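Local coordinates for protein hydroquinone dioxygenase large subunit (Pseudomonas sp., PDB 4ZXA) that forms, together with a small subunit, the metal-dependent hydroquinone 1,2-dioxygenase PnpCD, which probably cleaves the aromatic ring of hydroquinone with molecular oxygen, at residues G35-S40 and V114-N119; H59-D64 and N84-I89; C238-F243 and N318-L323. All blocks are in the same frame, centred on the assembly; numbering follows the deposited sequence. Where two conformers were deposited one is given.

Contact 1: residues G35-S40 and V114-N119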
# COMPACT_ATOMS: atom_id res chain seq x y z
N GLY E 35 4.62 18.99 18.60
CA GLY E 35 5.28 20.16 18.05
C GLY E 35 4.39 20.69 16.95
O GLY E 35 3.21 20.94 17.16
N ALA E 36 4.94 20.84 15.76
CA ALA E 36 4.20 21.47 14.68
C ALA E 36 3.39 20.49 13.85
O ALA E 36 2.74 20.89 12.88
CB ALA E 36 5.14 22.28 13.78
N PHE E 37 3.42 19.20 14.23
CA PHE E 37 2.68 18.17 13.50
C PHE E 37 1.28 18.03 14.06
O PHE E 37 1.07 18.09 15.26
CB PHE E 37 3.38 16.79 13.61
CG PHE E 37 4.62 16.66 12.79
CD1 PHE E 37 4.55 16.44 11.43
CD2 PHE E 37 5.87 16.75 13.37
CE1 PHE E 37 5.70 16.31 10.67
CE2 PHE E 37 7.01 16.63 12.62
CZ PHE E 37 6.92 16.41 11.26
N GLU E 38 0.32 17.79 13.18
CA GLU E 38 -1.01 17.40 13.62
C GLU E 38 -1.34 16.02 13.10
O GLU E 38 -1.31 15.77 11.89
CB GLU E 38 -2.06 18.39 13.12
CG GLU E 38 -3.01 18.84 14.20
CD GLU E 38 -4.45 18.79 13.77
OE1 GLU E 38 -4.78 18.06 12.80
OE2 GLU E 38 -5.27 19.49 14.41
N LEU E 39 -1.66 15.12 14.02
CA LEU E 39 -2.05 13.77 13.66
C LEU E 39 -3.54 13.50 13.94
O LEU E 39 -3.99 13.58 15.09
CB LEU E 39 -1.17 12.77 14.40
CG LEU E 39 0.32 12.99 14.13
CD1 LEU E 39 0.94 13.86 15.19
CD2 LEU E 39 1.03 11.64 14.04
N SER E 40 -4.30 13.18 12.88
CA SER E 40 -5.69 12.79 13.04
C SER E 40 -6.00 11.59 12.17
O SER E 40 -5.25 11.30 11.24
CB SER E 40 -6.61 13.94 12.64
OG SER E 40 -6.57 14.12 11.24
N VAL E 114 9.02 21.25 0.49
CA VAL E 114 7.74 21.09 1.17
C VAL E 114 7.83 20.12 2.35
O VAL E 114 6.82 19.73 2.94
CB VAL E 114 6.64 20.59 0.23
CG1 VAL E 114 6.48 21.53 -0.95
CG2 VAL E 114 6.95 19.18 -0.24
N ASN E 115 9.05 19.72 2.67
CA ASN E 115 9.27 18.81 3.78
C ASN E 115 9.34 19.55 5.11
O ASN E 115 9.57 20.76 5.15
CB ASN E 115 10.57 18.06 3.55
CG ASN E 115 11.74 19.00 3.31
OD1 ASN E 115 11.76 19.75 2.32
ND2 ASN E 115 12.73 18.96 4.20
N TYR E 116 9.17 18.83 6.20
CA TYR E 116 9.42 19.38 7.52
C TYR E 116 9.95 18.30 8.47
O TYR E 116 9.49 17.15 8.43
CB TYR E 116 8.15 20.02 8.08
CG TYR E 116 8.26 20.52 9.50
CD1 TYR E 116 8.87 21.74 9.80
CD2 TYR E 116 7.73 19.78 10.55
CE1 TYR E 116 8.95 22.20 11.12
CE2 TYR E 116 7.81 20.23 11.86
CZ TYR E 116 8.42 21.43 12.14
OH TYR E 116 8.49 21.84 13.46
N THR E 117 10.91 18.67 9.31
CA THR E 117 11.41 17.77 10.35
C THR E 117 11.40 18.50 11.69
O THR E 117 11.66 19.70 11.73
CB THR E 117 12.88 17.36 10.11
OG1 THR E 117 13.08 17.04 8.73
CG2 THR E 117 13.27 16.18 11.01
N GLU E 118 11.11 17.78 12.77
CA GLU E 118 11.19 18.36 14.11
C GLU E 118 11.72 17.35 15.11
O GLU E 118 11.36 16.17 15.03
CB GLU E 118 9.83 18.89 14.59
CG GLU E 118 9.90 19.43 16.03
CD GLU E 118 8.71 20.29 16.41
OE1 GLU E 118 7.81 20.50 15.56
OE2 GLU E 118 8.67 20.76 17.57
N ASN E 119 12.55 17.80 16.03
CA ASN E 119 13.22 16.92 16.99
C ASN E 119 12.46 16.82 18.31
O ASN E 119 11.83 17.79 18.73
CB ASN E 119 14.64 17.40 17.24
CG ASN E 119 15.47 16.39 18.01
OD1 ASN E 119 15.63 16.51 19.23
ND2 ASN E 119 16.00 15.40 17.31

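Contact 2: residues H59-D64 and N84-I89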
# COMPACT_ATOMS: atom_id res chain seq x y z
N HIS E 59 -0.83 14.75 4.33
CA HIS E 59 -0.55 13.46 3.74
C HIS E 59 -1.41 12.35 4.37
O HIS E 59 -1.56 12.28 5.59
CB HIS E 59 0.94 13.16 3.85
CG HIS E 59 1.32 11.83 3.29
ND1 HIS E 59 1.37 11.58 1.94
CD2 HIS E 59 1.67 10.67 3.90
CE1 HIS E 59 1.74 10.33 1.73
NE2 HIS E 59 1.93 9.76 2.91
N LEU E 60 -1.98 11.51 3.52
CA LEU E 60 -2.83 10.44 4.00
C LEU E 60 -2.09 9.10 3.97
O LEU E 60 -1.34 8.81 3.04
CB LEU E 60 -4.10 10.33 3.15
CG LEU E 60 -5.36 11.14 3.49
CD1 LEU E 60 -5.16 12.12 4.63
CD2 LEU E 60 -5.87 11.83 2.23
N ILE E 61 -2.32 8.30 5.01
CA ILE E 61 -1.87 6.93 5.04
C ILE E 61 -3.03 6.06 5.53
O ILE E 61 -3.62 6.35 6.56
CB ILE E 61 -0.66 6.76 5.97
CG1 ILE E 61 0.46 7.72 5.55
CG2 ILE E 61 -0.18 5.33 5.98
CD1 ILE E 61 1.61 7.77 6.53
N PRO E 62 -3.36 5.00 4.78
CA PRO E 62 -4.40 4.04 5.18
C PRO E 62 -4.19 3.60 6.63
O PRO E 62 -3.06 3.29 7.01
CB PRO E 62 -4.17 2.85 4.25
CG PRO E 62 -3.51 3.46 3.03
CD PRO E 62 -2.64 4.58 3.56
N ALA E 63 -5.26 3.57 7.42
CA ALA E 63 -5.18 3.44 8.87
C ALA E 63 -4.52 2.15 9.33
O ALA E 63 -3.82 2.14 10.34
CB ALA E 63 -6.57 3.57 9.50
N ASP E 64 -4.76 1.06 8.61
CA ASP E 64 -4.10 -0.18 8.99
C ASP E 64 -2.59 -0.09 8.76
O ASP E 64 -1.82 -0.43 9.64
CB ASP E 64 -4.72 -1.42 8.32
CG ASP E 64 -4.72 -1.34 6.80
OD1 ASP E 64 -4.48 -0.24 6.25
OD2 ASP E 64 -4.98 -2.39 6.16
N ASN E 84 10.65 4.20 8.27
CA ASN E 84 9.74 4.89 7.39
C ASN E 84 8.37 4.23 7.34
O ASN E 84 8.26 3.02 7.07
CB ASN E 84 10.31 4.99 5.98
CG ASN E 84 11.61 5.76 5.94
OD1 ASN E 84 12.70 5.18 5.94
ND2 ASN E 84 11.51 7.08 5.88
N PHE E 85 7.34 5.02 7.65
CA PHE E 85 5.96 4.57 7.66
C PHE E 85 5.58 4.38 6.22
O PHE E 85 4.82 3.49 5.87
CB PHE E 85 5.06 5.63 8.27
CG PHE E 85 5.07 5.65 9.76
CD1 PHE E 85 6.24 5.43 10.46
CD2 PHE E 85 3.91 5.93 10.46
CE1 PHE E 85 6.26 5.46 11.86
CE2 PHE E 85 3.90 5.96 11.84
CZ PHE E 85 5.09 5.73 12.56
N ASP E 86 6.10 5.27 5.39
CA ASP E 86 5.91 5.22 3.95
C ASP E 86 6.88 6.24 3.37
O ASP E 86 7.74 6.74 4.08
CB ASP E 86 4.44 5.49 3.54
CG ASP E 86 4.02 6.95 3.69
OD1 ASP E 86 4.86 7.83 4.02
OD2 ASP E 86 2.83 7.24 3.44
N HIS E 87 6.77 6.54 2.08
CA HIS E 87 7.79 7.35 1.44
C HIS E 87 7.74 8.84 1.81
O HIS E 87 8.51 9.64 1.28
CB HIS E 87 7.76 7.16 -0.08
CG HIS E 87 8.17 5.78 -0.51
ND1 HIS E 87 7.28 4.74 -0.61
CD2 HIS E 87 9.38 5.28 -0.84
CE1 HIS E 87 7.92 3.65 -0.99
NE2 HIS E 87 9.20 3.95 -1.14
N VAL E 88 6.84 9.19 2.72
CA VAL E 88 6.78 10.56 3.21
C VAL E 88 7.10 10.67 4.70
O VAL E 88 7.88 11.52 5.10
CB VAL E 88 5.39 11.18 2.93
CG1 VAL E 88 5.29 12.57 3.50
CG2 VAL E 88 5.14 11.19 1.43
N ILE E 89 6.51 9.79 5.50
CA ILE E 89 6.54 9.92 6.95
C ILE E 89 7.48 8.94 7.64
O ILE E 89 7.48 7.76 7.33
CB ILE E 89 5.13 9.73 7.54
CG1 ILE E 89 4.18 10.81 7.02
CG2 ILE E 89 5.19 9.76 9.05
CD1 ILE E 89 4.56 12.23 7.44

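Contact 3: residues C238-F243 and N318-L323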
# COMPACT_ATOMS: atom_id res chain seq x y z
N CYS E 238 25.05 -13.06 24.49
CA CYS E 238 26.48 -13.27 24.65
C CYS E 238 27.20 -11.91 24.67
O CYS E 238 27.71 -11.44 23.64
CB CYS E 238 27.01 -14.16 23.51
SG CYS E 238 28.81 -14.33 23.48
N LYS E 239 27.21 -11.28 25.84
CA LYS E 239 27.68 -9.90 25.97
C LYS E 239 26.88 -8.96 25.04
O LYS E 239 25.65 -8.92 25.12
CB LYS E 239 29.18 -9.82 25.70
CG LYS E 239 30.00 -10.56 26.74
CD LYS E 239 31.45 -10.08 26.83
CE LYS E 239 32.27 -11.00 27.75
NZ LYS E 239 33.63 -10.47 28.08
N ALA E 240 27.56 -8.23 24.15
CA ALA E 240 26.86 -7.30 23.27
C ALA E 240 26.10 -8.00 22.14
O ALA E 240 25.22 -7.41 21.51
CB ALA E 240 27.83 -6.25 22.70
N SER E 241 26.46 -9.26 21.88
CA SER E 241 25.83 -10.06 20.83
C SER E 241 24.46 -10.59 21.28
O SER E 241 24.36 -11.29 22.29
CB SER E 241 26.73 -11.24 20.47
OG SER E 241 26.07 -12.13 19.60
N LEU E 242 23.42 -10.23 20.54
CA LEU E 242 22.06 -10.68 20.85
C LEU E 242 21.43 -11.46 19.69
O LEU E 242 21.39 -11.00 18.54
CB LEU E 242 21.15 -9.52 21.23
CG LEU E 242 21.62 -8.46 22.22
CD1 LEU E 242 20.61 -7.31 22.28
CD2 LEU E 242 21.87 -9.04 23.59
N PHE E 243 20.94 -12.66 19.99
CA PHE E 243 20.09 -13.37 19.04
C PHE E 243 18.64 -12.90 19.22
O PHE E 243 18.07 -13.06 20.30
CB PHE E 243 20.24 -14.88 19.22
CG PHE E 243 21.32 -15.48 18.37
CD1 PHE E 243 22.24 -14.68 17.71
CD2 PHE E 243 21.41 -16.86 18.21
CE1 PHE E 243 23.24 -15.24 16.91
CE2 PHE E 243 22.40 -17.42 17.41
CZ PHE E 243 23.32 -16.61 16.77
N ASN E 318 23.82 -6.30 17.57
CA ASN E 318 25.02 -5.94 18.31
C ASN E 318 24.74 -4.69 19.13
O ASN E 318 24.64 -3.59 18.60
CB ASN E 318 26.17 -5.68 17.33
CG ASN E 318 27.47 -5.32 18.05
OD1 ASN E 318 27.51 -5.19 19.27
ND2 ASN E 318 28.54 -5.15 17.28
N ALA E 319 24.61 -4.86 20.44
CA ALA E 319 24.15 -3.79 21.32
C ALA E 319 25.29 -2.91 21.88
O ALA E 319 25.13 -2.27 22.93
CB ALA E 319 23.34 -4.39 22.45
N THR E 320 26.41 -2.87 21.18
CA THR E 320 27.54 -2.02 21.56
C THR E 320 27.23 -0.52 21.37
O THR E 320 26.90 -0.08 20.26
CB THR E 320 28.79 -2.40 20.75
OG1 THR E 320 29.11 -3.78 20.96
CG2 THR E 320 29.97 -1.52 21.16
N PRO E 321 27.36 0.27 22.44
CA PRO E 321 26.91 1.67 22.49
C PRO E 321 27.54 2.62 21.46
O PRO E 321 26.84 3.52 20.99
CB PRO E 321 27.29 2.10 23.91
CG PRO E 321 27.41 0.82 24.69
CD PRO E 321 27.95 -0.16 23.72
N ASN E 322 28.82 2.46 21.13
CA ASN E 322 29.47 3.46 20.28
C ASN E 322 29.46 3.15 18.78
O ASN E 322 30.25 3.70 18.01
CB ASN E 322 30.90 3.76 20.77
CG ASN E 322 31.88 2.62 20.46
OD1 ASN E 322 31.48 1.51 20.13
ND2 ASN E 322 33.18 2.91 20.56
N LEU E 323 28.55 2.27 18.37
CA LEU E 323 28.42 1.91 16.95
C LEU E 323 28.31 3.12 16.01
O LEU E 323 29.03 3.20 15.02
CB LEU E 323 27.27 0.92 16.72
CG LEU E 323 27.61 -0.59 16.74
CD1 LEU E 323 28.98 -0.87 17.32
CD2 LEU E 323 26.55 -1.38 17.48

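Contact 1: residues G35-S40 and V114-N119
Phe37 and Tyr116 form the tight part of this contact, an offset edge-to-face pair in which the tyrosine turns its edge toward the phenylalanine face. The evidence is a centroid separation of 5.3 Å with the ring planes 62° apart. The closest atoms are Phe37 CZ and Tyr116 CD2, at 3.5 Å, and Phe37 CE2 also touches Glu118 CB. Phe37 is buried and rests on Leu100 of strand 97-102, while Tyr116 packs against Trp50 of strand 45-52. Tyr116 CG is anti to its backbone N (chi1 175°), on the side of Phe37; the ring beyond it meets Phe37 through CD2 and CE2.

The other side of the contact is polar and partly open to solvent. Here the extended side chain of Glu118 reaches the turn at Gly35 and Ala36. Its OE1 accepts two bonds: one from Ala36 N at 2.9 Å, the other from the hydroxyl OH of Tyr116 at 2.6 Å. The two donors come from opposite faces of the carboxylate plane, the amide on the syn side and the hydroxyl well above the plane. Ala36 CB lies 3.4 Å from Tyr116 OH, so the small methyl group fits beside the phenol. Gly35 CA is 3.5 Å from Glu118 OE2, and a CB on this residue would run into that oxygen. An alanine in place of Glu118 would keep CB against Phe37, but Ala36 N and Tyr116 OH would probably lose their shared acceptor, leaving the phenol hydroxyl free to turn.

The arrangement is that of a beta hairpin docked on a neighbouring sheet: the connection between antiparallel strands 32-34 and 37-41 meets strand 116-121, the outermost strand, within this chain, of a second antiparallel sheet, in the N-terminal part of the large subunit.

Contact 2: residues H59-D64 and N84-I89
His59 and Asp86 meet tip to tip in a His-carboxylate hydrogen bond that joins strand 55-62 to the loop between strands 82-84 and 89-93, a loop shaped by an Asx turn. The bond runs from His59 NE2 to Asp86 OD2 over 2.7 Å and is nearly straight, at 173°. It uses the syn lone pair of OD2 and lies in the imidazole plane, although the ring and carboxylate planes are 74° apart.

Further polar bonds shape the loop from within. Asp86 OD1 accepts from Val88 N at 2.7 Å, the Asx turn, and from Ile89 N at 3.0 Å, which extends it to an Asx motif. With both oxygens engaged, the carboxylate is fixed in rotation: OD1 is held by the loop backbone while OD2 faces the strand. Asp86 CG sits between the backbone N and the carbonyl carbon (chi1 74°), and from there OD1 reaches the amides of Val88 and Ile89.

Apolar side chains lie beside this polar link. Ile61 CD1 lies 4.0 Å from Ile89 CG1 and more loosely against CB of Phe85, a residue whose ring makes an edge-to-face contact with Phe66 of helix 63-75. Ile61 CG1 also comes within 3.2 Å of Asp86 OD2, so aliphatic carbon lines one flank of the acceptor. On the other side of strand 55-62, Leu60 packs on Arg286 of the second copy of this subunit.

A CH-pi contact completes the set: Val88 CG2 stands over one face of the His59 imidazole, offset toward the rim, 3.5 Å from CE1.

Contact 3: residues C238-F243 and N318-L323
Ala240 meets Asn318, Ala319 and Thr320 where a beta hairpin abuts the end of strand 310-318, in an antiparallel sheet of this cupin-type enzyme. The hairpin joins strands 236-238 and 241-249 through a type II' turn from Cys238 to Ser241. Cys238 closes that turn, its N bonding to Ser241 O and its O accepting from Ser241 N.

Lys239 follows at the first corner of the turn, with positive phi, and its NZ makes a salt bridge to Glu105 of the small subunit.

Ala240 has the largest share of the contact. Its O receives the N-H of Ala319 at 2.8 Å, and the bond is almost perfectly straight, at 178°. The same oxygen lies 3.5 Å from Asn318 CA in a CA-H...O contact. The methyl carbon CB of Ala240 also points toward the 318-323 segment and lies 3.3 Å from Thr320 OG1, beside the polar atoms Thr320 OG1 and Asn318 OD1.

Ser241 pairs with Asn318 as an antiparallel non-hydrogen-bonded pair, their CA atoms 4.9 Å apart and both side chains on the same face of the sheet. That face meets the small subunit, where Ser241 OG bonds to Gln151 and Asn318 ND2 to Asn58 of that subunit.

Leu242 adds the apolar touch: its CD1 approaches Ala319 CB at 4.0 Å, just past the end of strand 310-318.

The polar pair beside the Ala240 methyl is held together by hydrogen bonding within segment 318-323, where Asn318 OD1 accepts from both the backbone and the side chain of Thr320. This OD1 forms an Asx turn with Thr320 N at 3.2 Å, approached from above the carbonyl plane, and is gripped more closely by Thr320 OG1, 2.7 Å away.

Along the chain, contact 2 falls within the span bounded by the two segments of contact 1, and contact 3 follows separately. Contacts 1 and 2 have centres 13 Å apart, nearest atoms about 5 Å, and lie on the same side of the chain's centre. Both reach the five-stranded sheet that includes strands 37-41 and 55-62, and both link it to the eight-stranded sheet or its loops, so the N-terminal region is tied together at two places. Contact 3, its centre 33 Å from that of contact 1 and 31 Å from that of contact 2, belongs to another antiparallel sheet. It borders the small subunit, whereas segment 59-64 borders the second large subunit.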